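Protein MJ1225 (Methanocaldococcus jannaschii, PDB 3KH5) is of unknown function but binds AMP and ADP and is a putative archaeal homologue of the CBS-domain gamma subunit of AMPK. Local coordinates at residues Y18-R24 and A81-R87; S54-V58 and S196-I200; S65-L69 and E88-E92; T162-K168 and I220-E226. All blocks are in the same frame, centred on the assembly; numbering follows the deposited sequence.

Contact 1. Residues Y18-R24 and A81-R87; sequences YPTTTIR and AINEPVR
Ile23 and Ile82 meet at about a right angle, and the touch is between their short branches: CG2 of Ile23 lies 3.9 Å from CG2 of Ile82. The long arm of Ile82 goes elsewhere. With CG1 held between its own backbone N and carbonyl carbon (chi1 57°), its CD1 comes up against CB and CG of Arg24, 3.8 Å from CG. Arg24 runs out extended, and the same methyl reaches the edge of its guanidinium, near the plane of the group. The longer branch of Ile23 puts CD1 beside CB of Glu84.

These side chains are set by a short antiparallel pairing of the two backbones. Ile23 N binds Glu84 O (2.9 Å), and Val86 N binds Thr21 O at 2.7 Å, making Thr22 and Pro85 a single bridge. Beyond it on one side Arg24 N binds Ile82 O (2.8 Å); on the other, Arg87 N reaches Pro19 O at 3.1 Å. Thr22 brings CG2 against Asn83 O, while its OG1 caps the first turn of helix 23-33 at Lys25 N. Val86 places CG1 against Tyr18 O, and Arg87 passes NH1 by the methyl of Thr20.

The pairing thus ties the start of helix 23-33 to the linker that follows helix 78-81. Phe60 of helix 54-63 packs on both isoleucines, Leu69 of helix 68-73 covers Ile23 and Glu84, and Val49 and Ile52 of strand 48-53 lie against Pro19 and Val86.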
# COMPACT_ATOMS: atom_id res chain seq x y z
N TYR A 18 4.85 4.75 17.84
CA TYR A 18 5.99 5.55 18.31
C TYR A 18 7.30 4.98 17.78
O TYR A 18 7.32 3.82 17.36
CB TYR A 18 6.03 5.60 19.84
CG TYR A 18 4.68 5.94 20.41
CD1 TYR A 18 4.18 7.24 20.32
CD2 TYR A 18 3.88 4.96 20.99
CE1 TYR A 18 2.93 7.56 20.83
CE2 TYR A 18 2.63 5.26 21.49
CZ TYR A 18 2.16 6.56 21.41
OH TYR A 18 0.91 6.87 21.92
N PRO A 19 8.39 5.77 17.79
CA PRO A 19 9.67 5.26 17.29
C PRO A 19 10.14 4.02 18.03
O PRO A 19 10.82 3.17 17.43
CB PRO A 19 10.64 6.42 17.55
CG PRO A 19 9.78 7.63 17.58
CD PRO A 19 8.49 7.19 18.18
N THR A 20 9.78 3.91 19.30
CA THR A 20 10.20 2.77 20.12
C THR A 20 9.21 1.59 20.13
O THR A 20 9.49 0.55 20.73
CB THR A 20 10.53 3.19 21.57
OG1 THR A 20 9.46 3.99 22.09
CG2 THR A 20 11.82 4.00 21.61
N THR A 21 8.05 1.76 19.48
CA THR A 21 7.13 0.65 19.25
C THR A 21 7.87 -0.39 18.41
O THR A 21 8.52 -0.04 17.43
CB THR A 21 5.87 1.14 18.51
OG1 THR A 21 5.24 2.18 19.26
CG2 THR A 21 4.87 0.01 18.30
N THR A 22 7.82 -1.66 18.81
CA THR A 22 8.48 -2.72 18.06
C THR A 22 7.82 -2.92 16.70
O THR A 22 6.64 -2.62 16.53
CB THR A 22 8.47 -4.09 18.79
OG1 THR A 22 7.11 -4.54 18.94
CG2 THR A 22 9.14 -4.01 20.15
N ILE A 23 8.59 -3.43 15.74
CA ILE A 23 8.05 -3.87 14.45
C ILE A 23 6.86 -4.83 14.64
O ILE A 23 5.83 -4.67 13.98
CB ILE A 23 9.16 -4.52 13.57
CG1 ILE A 23 10.19 -3.46 13.14
CG2 ILE A 23 8.55 -5.22 12.35
CD1 ILE A 23 11.54 -4.02 12.70
N ARG A 24 7.01 -5.81 15.54
CA ARG A 24 5.91 -6.76 15.84
C ARG A 24 4.63 -6.03 16.22
O ARG A 24 3.57 -6.30 15.66
CB ARG A 24 6.28 -7.80 16.93
CG ARG A 24 5.16 -8.88 17.19
CD ARG A 24 5.43 -9.87 18.36
NE ARG A 24 4.28 -10.74 18.67
CZ ARG A 24 4.16 -12.04 18.34
NH1 ARG A 24 5.12 -12.65 17.66
NH2 ARG A 24 3.07 -12.72 18.69
N ALA A 81 14.11 -10.27 15.21
CA ALA A 81 14.22 -9.03 14.45
C ALA A 81 13.01 -8.13 14.63
O ALA A 81 13.14 -6.90 14.66
CB ALA A 81 14.44 -9.33 12.97
N ILE A 82 11.83 -8.73 14.77
CA ILE A 82 10.61 -7.95 14.95
C ILE A 82 10.48 -7.33 16.34
O ILE A 82 9.54 -6.57 16.58
CB ILE A 82 9.32 -8.73 14.57
CG1 ILE A 82 9.20 -10.03 15.38
CG2 ILE A 82 9.28 -8.99 13.06
CD1 ILE A 82 7.87 -10.75 15.22
N ASN A 83 11.41 -7.65 17.24
CA ASN A 83 11.49 -6.95 18.52
C ASN A 83 12.24 -5.61 18.44
O ASN A 83 12.22 -4.83 19.40
CB ASN A 83 12.06 -7.86 19.62
CG ASN A 83 11.01 -8.83 20.18
OD1 ASN A 83 9.82 -8.73 19.88
ND2 ASN A 83 11.46 -9.77 21.00
N GLU A 84 12.88 -5.35 17.30
CA GLU A 84 13.51 -4.05 17.04
C GLU A 84 12.47 -2.93 17.00
O GLU A 84 11.34 -3.16 16.56
CB GLU A 84 14.27 -4.07 15.71
CG GLU A 84 15.50 -4.98 15.68
CD GLU A 84 16.74 -4.36 16.31
OE1 GLU A 84 17.74 -5.09 16.46
OE2 GLU A 84 16.72 -3.16 16.64
N PRO A 85 12.84 -1.72 17.46
CA PRO A 85 11.96 -0.57 17.35
C PRO A 85 11.68 -0.23 15.89
O PRO A 85 12.55 -0.39 15.03
CB PRO A 85 12.74 0.55 18.03
CG PRO A 85 14.16 0.14 17.94
CD PRO A 85 14.15 -1.36 18.05
N VAL A 86 10.46 0.22 15.63
CA VAL A 86 10.00 0.55 14.29
C VAL A 86 10.90 1.62 13.66
O VAL A 86 10.99 1.70 12.43
CB VAL A 86 8.49 0.95 14.29
CG1 VAL A 86 8.30 2.43 14.60
CG2 VAL A 86 7.84 0.59 12.97
N ARG A 87 11.60 2.41 14.49
CA ARG A 87 12.51 3.44 13.97
C ARG A 87 13.60 2.83 13.07
O ARG A 87 14.12 3.52 12.18
CB ARG A 87 13.10 4.31 15.08
CG ARG A 87 14.28 3.70 15.81
CD ARG A 87 14.62 4.45 17.09
NE ARG A 87 15.46 3.62 17.94
CZ ARG A 87 15.71 3.84 19.23
NH1 ARG A 87 15.18 4.90 19.85
NH2 ARG A 87 16.49 3.01 19.90

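Contact 2. Residues S54-V58 and S196-I200; sequences SMDIV and STDFI. With ADP (adenosine-5'-diphosphate), chain D; AMP (adenosine monophosphate), chain C.
Ser54 and Ser196 share one torsion: each holds OG between its backbone N and carbonyl carbon, chi1 55° in Ser54 and 60° in Ser196, and this turns the two hydroxyls to face each other. Their OG atoms are 2.8 Å apart, a hydrogen bond in which either may be the donor, and one that gives two buried polar groups a partner between the two helices. In Ile200, CG1 stands anti to the carbonyl carbon, and together with the bend at chi2 this lays CD1 against Ser54 CB and the CG2 branch of Ile57, 3.6 Å from the latter; the two isoleucines cross at about a right angle. Val58 CG2 touches Phe199 CD2 (3.9 Å), obliquely to the ring.

Two residues further along each helix, Asp56 and Asp198 face the nucleotides. Asp56 takes the ribose of ADP in a forked grip, OD1 to O3' and OD2 to O2', both at 2.6 Å. Asp198 repeats this on AMP, with OD1 2.8 Å from O3' and OD2 3.0 Å from O2', the ribose recognition familiar from nucleotide-binding CBS domains.

The short axes pass 9.0 Å apart at 67°. The helices belong to the first and third CBS motifs. Leu27 and Met30 of helix 23-33 cover the Ile57, Ile200 and Ser54 side, Ala171 and Met174 of helix 167-177 the Val58 and Phe199 side, and helix 225-228 closes over Phe199.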
# COMPACT_ATOMS: atom_id res chain seq x y z
N SER A 54 2.76 -1.15 4.80
CA SER A 54 2.96 -2.57 4.52
C SER A 54 4.11 -2.82 3.54
O SER A 54 4.71 -3.89 3.56
CB SER A 54 1.67 -3.21 3.99
OG SER A 54 1.18 -2.51 2.86
N MET A 55 4.39 -1.83 2.70
CA MET A 55 5.50 -1.91 1.76
C MET A 55 6.85 -1.92 2.46
O MET A 55 7.76 -2.63 2.04
CB MET A 55 5.45 -0.76 0.75
CG MET A 55 4.63 -1.12 -0.46
SD MET A 55 5.56 -2.24 -1.51
CE MET A 55 4.36 -3.58 -1.56
N ASP A 56 6.97 -1.16 3.54
CA ASP A 56 8.18 -1.20 4.36
C ASP A 56 8.37 -2.58 5.00
O ASP A 56 9.50 -3.04 5.17
CB ASP A 56 8.10 -0.15 5.46
CG ASP A 56 8.10 1.25 4.92
OD1 ASP A 56 9.03 1.59 4.16
OD2 ASP A 56 7.17 2.02 5.27
N ILE A 57 7.26 -3.21 5.36
CA ILE A 57 7.28 -4.55 5.94
C ILE A 57 7.68 -5.57 4.88
O ILE A 57 8.46 -6.48 5.16
CB ILE A 57 5.91 -4.96 6.56
CG1 ILE A 57 5.48 -3.99 7.67
CG2 ILE A 57 5.93 -6.43 7.05
CD1 ILE A 57 6.38 -3.96 8.91
N VAL A 58 7.16 -5.40 3.66
CA VAL A 58 7.54 -6.25 2.52
C VAL A 58 9.03 -6.13 2.18
O VAL A 58 9.68 -7.12 1.82
CB VAL A 58 6.64 -5.98 1.28
CG1 VAL A 58 7.16 -6.69 0.03
CG2 VAL A 58 5.21 -6.42 1.57
N SER A 196 0.73 -6.18 -1.17
CA SER A 196 1.56 -6.16 0.04
C SER A 196 0.79 -6.56 1.30
O SER A 196 1.36 -7.13 2.24
CB SER A 196 2.22 -4.79 0.23
OG SER A 196 1.24 -3.77 0.37
N THR A 197 -0.52 -6.28 1.30
CA THR A 197 -1.46 -6.62 2.37
C THR A 197 -1.55 -8.14 2.59
O THR A 197 -1.59 -8.62 3.73
CB THR A 197 -2.87 -6.02 2.07
OG1 THR A 197 -2.84 -4.61 2.30
CG2 THR A 197 -3.95 -6.64 2.94
N ASP A 198 -1.58 -8.88 1.48
CA ASP A 198 -1.56 -10.35 1.50
C ASP A 198 -0.33 -10.88 2.23
O ASP A 198 -0.40 -11.89 2.94
CB ASP A 198 -1.58 -10.90 0.07
CG ASP A 198 -2.88 -10.60 -0.64
OD1 ASP A 198 -3.96 -10.82 -0.04
OD2 ASP A 198 -2.84 -10.16 -1.81
N PHE A 199 0.80 -10.19 2.06
CA PHE A 199 2.04 -10.58 2.71
C PHE A 199 1.97 -10.36 4.25
O PHE A 199 2.46 -11.20 5.01
CB PHE A 199 3.28 -9.93 2.04
CG PHE A 199 3.52 -10.39 0.59
CD1 PHE A 199 2.73 -11.37 -0.00
CD2 PHE A 199 4.57 -9.84 -0.15
CE1 PHE A 199 2.96 -11.79 -1.32
CE2 PHE A 199 4.81 -10.25 -1.48
CZ PHE A 199 4.00 -11.22 -2.06
N ILE A 200 1.32 -9.26 4.68
CA ILE A 200 1.09 -9.01 6.12
C ILE A 200 0.13 -10.03 6.73
O ILE A 200 0.35 -10.51 7.86
CB ILE A 200 0.43 -7.63 6.43
CG1 ILE A 200 1.05 -6.47 5.60
CG2 ILE A 200 0.54 -7.29 7.95
CD1 ILE A 200 2.51 -6.21 5.89
PB ADP D . 1.91 4.72 -1.15
O1B ADP D . 2.20 4.74 -2.61
O2B ADP D . 0.54 3.90 -0.82
O3B ADP D . 1.71 6.18 -0.49
PA ADP D . 3.02 2.51 -0.20
O1A ADP D . 3.70 1.61 -1.16
O2A ADP D . 2.78 1.91 1.30
O3A ADP D . 3.07 4.09 -0.28
O5' ADP D . 4.52 2.79 0.42
C5' ADP D . 5.75 2.91 -0.37
C4' ADP D . 6.89 3.62 0.42
O4' ADP D . 6.56 5.04 0.52
C3' ADP D . 7.11 3.11 1.87
O3' ADP D . 8.52 3.07 2.13
C2' ADP D . 6.42 4.18 2.72
O2' ADP D . 7.00 4.30 4.03
C1' ADP D . 6.68 5.44 1.90
N9 ADP D . 5.66 6.49 2.19
C8 ADP D . 4.32 6.39 2.20
N7 ADP D . 3.79 7.58 2.51
C5 ADP D . 4.79 8.43 2.69
C6 ADP D . 4.87 9.78 3.02
N6 ADP D . 3.78 10.50 3.23
N1 ADP D . 6.09 10.34 3.12
C2 ADP D . 7.20 9.64 2.92
N3 ADP D . 7.15 8.36 2.60
C4 ADP D . 5.97 7.74 2.49
P AMP C . -5.02 -3.65 -0.72
O1P AMP C . -5.35 -2.89 0.51
O2P AMP C . -3.42 -3.82 -0.89
O3P AMP C . -5.51 -2.90 -2.07
O5' AMP C . -5.63 -5.14 -0.75
C5' AMP C . -6.52 -5.65 0.26
C4' AMP C . -7.14 -6.97 -0.22
O4' AMP C . -7.87 -6.64 -1.43
C3' AMP C . -5.98 -7.91 -0.62
O3' AMP C . -6.26 -9.27 -0.23
C2' AMP C . -5.95 -7.79 -2.14
O2' AMP C . -5.51 -9.02 -2.72
C1' AMP C . -7.41 -7.51 -2.48
N9 AMP C . -7.58 -6.80 -3.78
C8 AMP C . -6.94 -5.69 -4.17
N7 AMP C . -7.34 -5.35 -5.40
C5 AMP C . -8.24 -6.25 -5.78
C6 AMP C . -8.99 -6.41 -6.94
N6 AMP C . -8.87 -5.55 -7.94
N1 AMP C . -9.84 -7.46 -7.02
C2 AMP C . -9.96 -8.33 -6.02
N3 AMP C . -9.26 -8.20 -4.90
C4 AMP C . -8.39 -7.17 -4.76

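Contact 3. Residues S65-L69 and E88-E92. With AMP (adenosine monophosphate), chain F; ADP (adenosine-5'-diphosphate), chain D.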
# COMPACT_ATOMS: atom_id res chain seq x y z
N SER A 65 16.37 -3.44 1.03
CA SER A 65 17.54 -3.25 1.88
C SER A 65 17.25 -3.45 3.37
O SER A 65 18.15 -3.81 4.13
CB SER A 65 18.16 -1.87 1.64
OG SER A 65 19.36 -1.69 2.38
N LYS A 66 16.01 -3.24 3.78
CA LYS A 66 15.63 -3.39 5.20
C LYS A 66 15.67 -4.84 5.66
O LYS A 66 15.68 -5.12 6.86
CB LYS A 66 14.26 -2.75 5.47
CG LYS A 66 14.28 -1.24 5.31
CD LYS A 66 12.88 -0.68 5.13
CE LYS A 66 12.98 0.77 4.69
NZ LYS A 66 11.70 1.51 4.82
N TYR A 67 15.70 -5.76 4.70
CA TYR A 67 15.84 -7.19 4.99
C TYR A 67 17.13 -7.54 5.74
O TYR A 67 17.19 -8.56 6.43
CB TYR A 67 15.75 -8.01 3.71
CG TYR A 67 16.00 -9.48 3.93
CD1 TYR A 67 15.10 -10.26 4.65
CD2 TYR A 67 17.15 -10.09 3.42
CE1 TYR A 67 15.32 -11.62 4.85
CE2 TYR A 67 17.38 -11.45 3.62
CZ TYR A 67 16.47 -12.21 4.34
OH TYR A 67 16.69 -13.55 4.55
N ASN A 68 18.15 -6.70 5.59
CA ASN A 68 19.42 -6.98 6.25
C ASN A 68 19.39 -6.82 7.77
O ASN A 68 20.35 -7.21 8.45
CB ASN A 68 20.57 -6.21 5.59
CG ASN A 68 21.34 -7.07 4.57
OD1 ASN A 68 20.77 -7.94 3.91
ND2 ASN A 68 22.64 -6.82 4.47
N LEU A 69 18.29 -6.27 8.30
CA LEU A 69 18.06 -6.32 9.74
C LEU A 69 17.84 -7.76 10.22
O LEU A 69 18.37 -8.16 11.25
CB LEU A 69 16.88 -5.41 10.15
CG LEU A 69 16.69 -5.18 11.67
CD1 LEU A 69 17.91 -4.49 12.29
CD2 LEU A 69 15.43 -4.34 11.93
N GLU A 88 13.91 1.55 13.26
CA GLU A 88 14.90 0.87 12.42
C GLU A 88 14.48 0.71 10.96
O GLU A 88 15.34 0.63 10.08
CB GLU A 88 15.32 -0.49 13.00
CG GLU A 88 16.18 -0.43 14.27
CD GLU A 88 17.63 0.03 14.02
OE1 GLU A 88 18.11 -0.02 12.87
OE2 GLU A 88 18.28 0.43 15.01
N ILE A 89 13.17 0.66 10.69
CA ILE A 89 12.67 0.41 9.33
C ILE A 89 11.66 1.44 8.79
O ILE A 89 11.21 1.31 7.65
CB ILE A 89 12.11 -1.04 9.15
CG1 ILE A 89 10.85 -1.27 10.01
CG2 ILE A 89 13.19 -2.09 9.42
CD1 ILE A 89 10.00 -2.45 9.55
N MET A 90 11.30 2.43 9.59
CA MET A 90 10.38 3.46 9.14
C MET A 90 11.03 4.39 8.11
O MET A 90 12.26 4.55 8.09
CB MET A 90 9.84 4.27 10.32
CG MET A 90 10.85 5.23 10.96
SD MET A 90 10.17 6.07 12.39
CE MET A 90 11.51 7.17 12.85
N GLU A 91 10.21 4.99 7.25
CA GLU A 91 10.69 6.07 6.43
C GLU A 91 10.70 7.37 7.24
O GLU A 91 9.72 7.69 7.91
CB GLU A 91 9.85 6.19 5.17
CG GLU A 91 10.11 5.03 4.20
CD GLU A 91 11.52 5.10 3.61
OE1 GLU A 91 11.87 6.18 3.09
OE2 GLU A 91 12.26 4.08 3.66
N GLU A 92 11.84 8.07 7.22
CA GLU A 92 11.94 9.39 7.85
C GLU A 92 11.84 10.43 6.72
O GLU A 92 11.65 10.04 5.56
CB GLU A 92 13.25 9.50 8.65
CG GLU A 92 13.45 8.34 9.63
CD GLU A 92 14.66 8.52 10.54
OE1 GLU A 92 15.48 7.57 10.64
OE2 GLU A 92 14.79 9.60 11.15
P AMP F . 25.16 -3.59 13.60
O1P AMP F . 25.96 -2.35 13.44
O2P AMP F . 23.61 -3.29 13.97
O3P AMP F . 25.73 -4.50 14.81
O5' AMP F . 25.18 -4.54 12.30
C5' AMP F . 24.13 -5.47 12.09
C4' AMP F . 24.10 -5.99 10.64
O4' AMP F . 22.73 -5.91 10.13
C3' AMP F . 24.95 -5.21 9.63
O3' AMP F . 25.36 -6.08 8.56
C2' AMP F . 24.00 -4.13 9.13
O2' AMP F . 24.30 -3.79 7.77
C1' AMP F . 22.62 -4.79 9.20
N9 AMP F . 21.56 -3.88 9.70
C8 AMP F . 21.45 -3.40 10.93
N7 AMP F . 20.37 -2.62 11.01
C5 AMP F . 19.79 -2.61 9.81
C6 AMP F . 18.66 -1.99 9.29
N6 AMP F . 17.91 -1.21 10.05
N1 AMP F . 18.34 -2.19 8.00
C2 AMP F . 19.09 -2.97 7.22
N3 AMP F . 20.18 -3.57 7.69
C4 AMP F . 20.55 -3.41 8.97
PB ADP D . 1.91 4.72 -1.15
O1B ADP D . 2.20 4.74 -2.61
O2B ADP D . 0.54 3.90 -0.82
O3B ADP D . 1.71 6.18 -0.49
PA ADP D . 3.02 2.51 -0.20
O1A ADP D . 3.70 1.61 -1.16
O2A ADP D . 2.78 1.91 1.30
O3A ADP D . 3.07 4.09 -0.28
O5' ADP D . 4.52 2.79 0.42
C5' ADP D . 5.75 2.91 -0.37
C4' ADP D . 6.89 3.62 0.42
O4' ADP D . 6.56 5.04 0.52
C3' ADP D . 7.11 3.11 1.87
O3' ADP D . 8.52 3.07 2.13
C2' ADP D . 6.42 4.18 2.72
O2' ADP D . 7.00 4.30 4.03
C1' ADP D . 6.68 5.44 1.90
N9 ADP D . 5.66 6.49 2.19
C8 ADP D . 4.32 6.39 2.20
N7 ADP D . 3.79 7.58 2.51
C5 ADP D . 4.79 8.43 2.69
C6 ADP D . 4.87 9.78 3.02
N6 ADP D . 3.78 10.50 3.23
N1 ADP D . 6.09 10.34 3.12
C2 ADP D . 7.20 9.64 2.92
N3 ADP D . 7.15 8.36 2.60
C4 ADP D . 5.97 7.74 2.49
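Lys66 passes across Ile89 and ends in a polar knot. Its chain is extended beyond CG, CD passing 4.1 Å from Ile89 CB, and NZ then meets two acceptors at once: Ile89 O at 2.9 Å, from a position tilted 31° out of the carbonyl plane, and Glu91 OE2, also at 2.9 Å, in a salt bridge on the anti lone pair of the carboxylate. A second salt bridge, to Asp56 on helix 54-63, completes the grip.

The buried part of the contact is the apolar pair beside it, the CD2 branch of Leu69 touching Ile89 CG2 at 4.0 Å and meeting that side chain at about a right angle. The charged residues around this pair, Lys66, Glu91 and Glu88, are partly exposed, and Glu88 gives up little area to the other segment. Leu69 CD2 also touches Glu88 CB, while its CD1 lies 3.3 Å from N7 of the AMP adenine. N6 of the same base is bound by Glu88 OE1 (3.1 Å) and by Glu88 O (3.2 Å).

Two acceptors on one amino group are consistent with recognition of adenine through N6. The lysine, set between two carboxylates, would be expected to stay protonated and to offset the negative charge of Asp56 and Glu91 beside the ADP ribose.

Contact 4. Residues T162-K168 and I220-E226. With SO4 (sulfate ion), chain G.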
# COMPACT_ATOMS: atom_id res chain seq x y z
N THR A 162 3.81 -14.22 -11.33
CA THR A 162 3.23 -15.47 -11.85
C THR A 162 2.84 -16.42 -10.70
O THR A 162 3.34 -16.27 -9.58
CB THR A 162 4.14 -16.20 -12.88
OG1 THR A 162 5.34 -16.65 -12.25
CG2 THR A 162 4.48 -15.29 -14.06
N PRO A 163 1.93 -17.38 -10.97
CA PRO A 163 1.42 -18.27 -9.91
C PRO A 163 2.52 -19.05 -9.17
O PRO A 163 2.36 -19.38 -7.99
CB PRO A 163 0.49 -19.23 -10.65
CG PRO A 163 0.15 -18.54 -11.94
CD PRO A 163 1.32 -17.68 -12.28
N GLY A 164 3.62 -19.30 -9.87
CA GLY A 164 4.73 -20.10 -9.34
C GLY A 164 5.85 -19.34 -8.65
O GLY A 164 6.72 -19.95 -8.03
N GLU A 165 5.85 -18.01 -8.75
CA GLU A 165 6.88 -17.20 -8.10
C GLU A 165 6.84 -17.34 -6.58
O GLU A 165 5.76 -17.38 -5.99
CB GLU A 165 6.73 -15.74 -8.46
CG GLU A 165 7.41 -15.36 -9.74
CD GLU A 165 7.33 -13.88 -9.99
OE1 GLU A 165 6.31 -13.43 -10.54
OE2 GLU A 165 8.29 -13.16 -9.64
N ARG A 166 8.02 -17.42 -5.97
CA ARG A 166 8.15 -17.45 -4.52
C ARG A 166 7.93 -16.03 -3.97
O ARG A 166 8.21 -15.04 -4.65
CB ARG A 166 9.53 -18.01 -4.12
CG ARG A 166 9.86 -19.45 -4.65
CD ARG A 166 11.36 -19.79 -4.42
NE ARG A 166 11.75 -21.17 -4.75
CZ ARG A 166 12.45 -21.54 -5.83
NH1 ARG A 166 12.85 -20.63 -6.72
NH2 ARG A 166 12.76 -22.82 -6.02
N LEU A 167 7.41 -15.95 -2.74
CA LEU A 167 7.14 -14.67 -2.08
C LEU A 167 8.36 -13.77 -2.01
O LEU A 167 8.26 -12.55 -2.21
CB LEU A 167 6.57 -14.90 -0.67
CG LEU A 167 6.10 -13.71 0.18
CD1 LEU A 167 5.07 -14.15 1.21
CD2 LEU A 167 7.27 -13.00 0.88
N LYS A 168 9.52 -14.36 -1.73
CA LYS A 168 10.78 -13.62 -1.67
C LYS A 168 11.08 -12.82 -2.95
O LYS A 168 11.63 -11.72 -2.88
CB LYS A 168 11.94 -14.55 -1.29
CG LYS A 168 12.43 -15.46 -2.40
CD LYS A 168 13.08 -16.73 -1.86
CE LYS A 168 14.15 -17.26 -2.81
NZ LYS A 168 13.71 -17.35 -4.25
N ILE A 220 8.12 -19.30 5.04
CA ILE A 220 7.23 -18.16 4.82
C ILE A 220 7.54 -17.49 3.48
O ILE A 220 6.63 -17.33 2.64
CB ILE A 220 7.29 -17.12 5.97
CG1 ILE A 220 6.85 -17.77 7.29
CG2 ILE A 220 6.41 -15.90 5.65
CD1 ILE A 220 7.12 -16.92 8.53
N THR A 221 8.79 -17.11 3.25
CA THR A 221 9.15 -16.43 2.00
C THR A 221 9.32 -17.36 0.80
O THR A 221 9.43 -16.89 -0.34
CB THR A 221 10.38 -15.51 2.14
OG1 THR A 221 11.52 -16.27 2.58
CG2 THR A 221 10.10 -14.37 3.12
N ASN A 222 9.34 -18.67 1.03
CA ASN A 222 9.40 -19.63 -0.07
C ASN A 222 8.03 -19.97 -0.67
O ASN A 222 7.95 -20.57 -1.75
CB ASN A 222 10.17 -20.90 0.33
CG ASN A 222 11.68 -20.71 0.32
OD1 ASN A 222 12.23 -20.05 -0.55
ND2 ASN A 222 12.35 -21.31 1.30
N VAL A 223 6.96 -19.58 0.04
CA VAL A 223 5.58 -19.80 -0.40
C VAL A 223 5.36 -19.21 -1.78
O VAL A 223 5.87 -18.13 -2.08
CB VAL A 223 4.57 -19.16 0.60
CG1 VAL A 223 3.12 -19.33 0.12
CG2 VAL A 223 4.71 -19.79 1.96
N ARG A 224 4.62 -19.93 -2.63
CA ARG A 224 4.35 -19.47 -3.99
C ARG A 224 3.02 -18.73 -4.07
O ARG A 224 2.11 -19.00 -3.29
CB ARG A 224 4.39 -20.65 -4.97
CG ARG A 224 5.72 -21.39 -4.96
CD ARG A 224 5.80 -22.48 -6.00
NE ARG A 224 7.08 -23.18 -5.93
CZ ARG A 224 8.12 -22.96 -6.73
NH1 ARG A 224 8.04 -22.08 -7.72
NH2 ARG A 224 9.24 -23.65 -6.57
N MET A 225 2.93 -17.81 -5.02
CA MET A 225 1.76 -16.93 -5.18
C MET A 225 0.42 -17.67 -5.25
O MET A 225 -0.56 -17.22 -4.66
CB MET A 225 1.91 -16.02 -6.41
CG MET A 225 3.02 -14.98 -6.28
SD MET A 225 2.94 -14.00 -4.76
CE MET A 225 3.86 -15.02 -3.60
N GLU A 226 0.40 -18.80 -5.95
CA GLU A 226 -0.80 -19.61 -6.07
C GLU A 226 -1.43 -19.95 -4.72
O GLU A 226 -2.64 -20.10 -4.61
CB GLU A 226 -0.51 -20.90 -6.85
CG GLU A 226 0.42 -21.87 -6.13
CD GLU A 226 0.88 -23.02 -6.99
OE1 GLU A 226 1.69 -23.83 -6.49
OE2 GLU A 226 0.45 -23.12 -8.16
S SO4 G . 4.32 -20.35 -13.18
O1 SO4 G . 5.20 -19.33 -13.75
O2 SO4 G . 5.08 -21.58 -12.94
O3 SO4 G . 3.77 -19.88 -11.91
O4 SO4 G . 3.22 -20.63 -14.09
O HOH W 1 9.69 -22.49 -3.12
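Arg224 and Arg166 run side by side in the same direction, their guanidinium planes 46° apart. Over one face of the Arg166 group sits NH2 of Arg224, 3.7 Å from Arg166 NH2, while CG of Arg166 lies over one face of the Arg224 group. Gly164 O lies at an edge, near the plane of the Arg224 group; its modelled bond to NH1 is too short to trust in detail. The two like charges are thus close, and both chains are extended from CG to NE. A water links Arg166 NE to Asn222 O, and the amide of Asn222 stands at 72° to the Arg166 plane.

Leu167 and Met225 are both buried and pack with Phe199 of helix 196-203. Met225 is bent at chi2 and chi3, which folds CE back to within 4.0 Å of Leu167 CB, and Leu167 CD2 meets Thr221 CG2 at about a right angle.

The backbones pair antiparallel, Leu167 N to Val223 O (2.7 Å) and Met225 N to Glu165 O (3.0 Å), with Glu226 N to Pro163 O and Lys168 N to Thr221 O at the ends. The single bridge at Arg166 and Arg224, with the backbone bonds on either side of it, joins the N-cap of helix 167-177, in the third CBS motif, to the turn between helices 218-222 and 225-228, on the way to the fourth.

Overall arrangement
Contacts 1 and 4 bind linkers to the starts of helices 23-33 and 167-177 in the same way, one in each half of the chain; their centres are about 27 Å apart and they do not touch. Contact 2 lies between them and touches both, by Ile23 CG2 to Ile57 CD1 at 4.3 Å and by Phe199 CD1 to Leu167 CD1 at 3.8 Å. Contact 3 packs on contact 1 through Ile23 CG1 and Ile89 CD1 (3.7 Å), and meets contact 2 in the Asp56 OD1 to Lys66 NZ salt bridge at 2.8 Å. Contacts 2 and 3 share one ADP, and each also touches a different AMP.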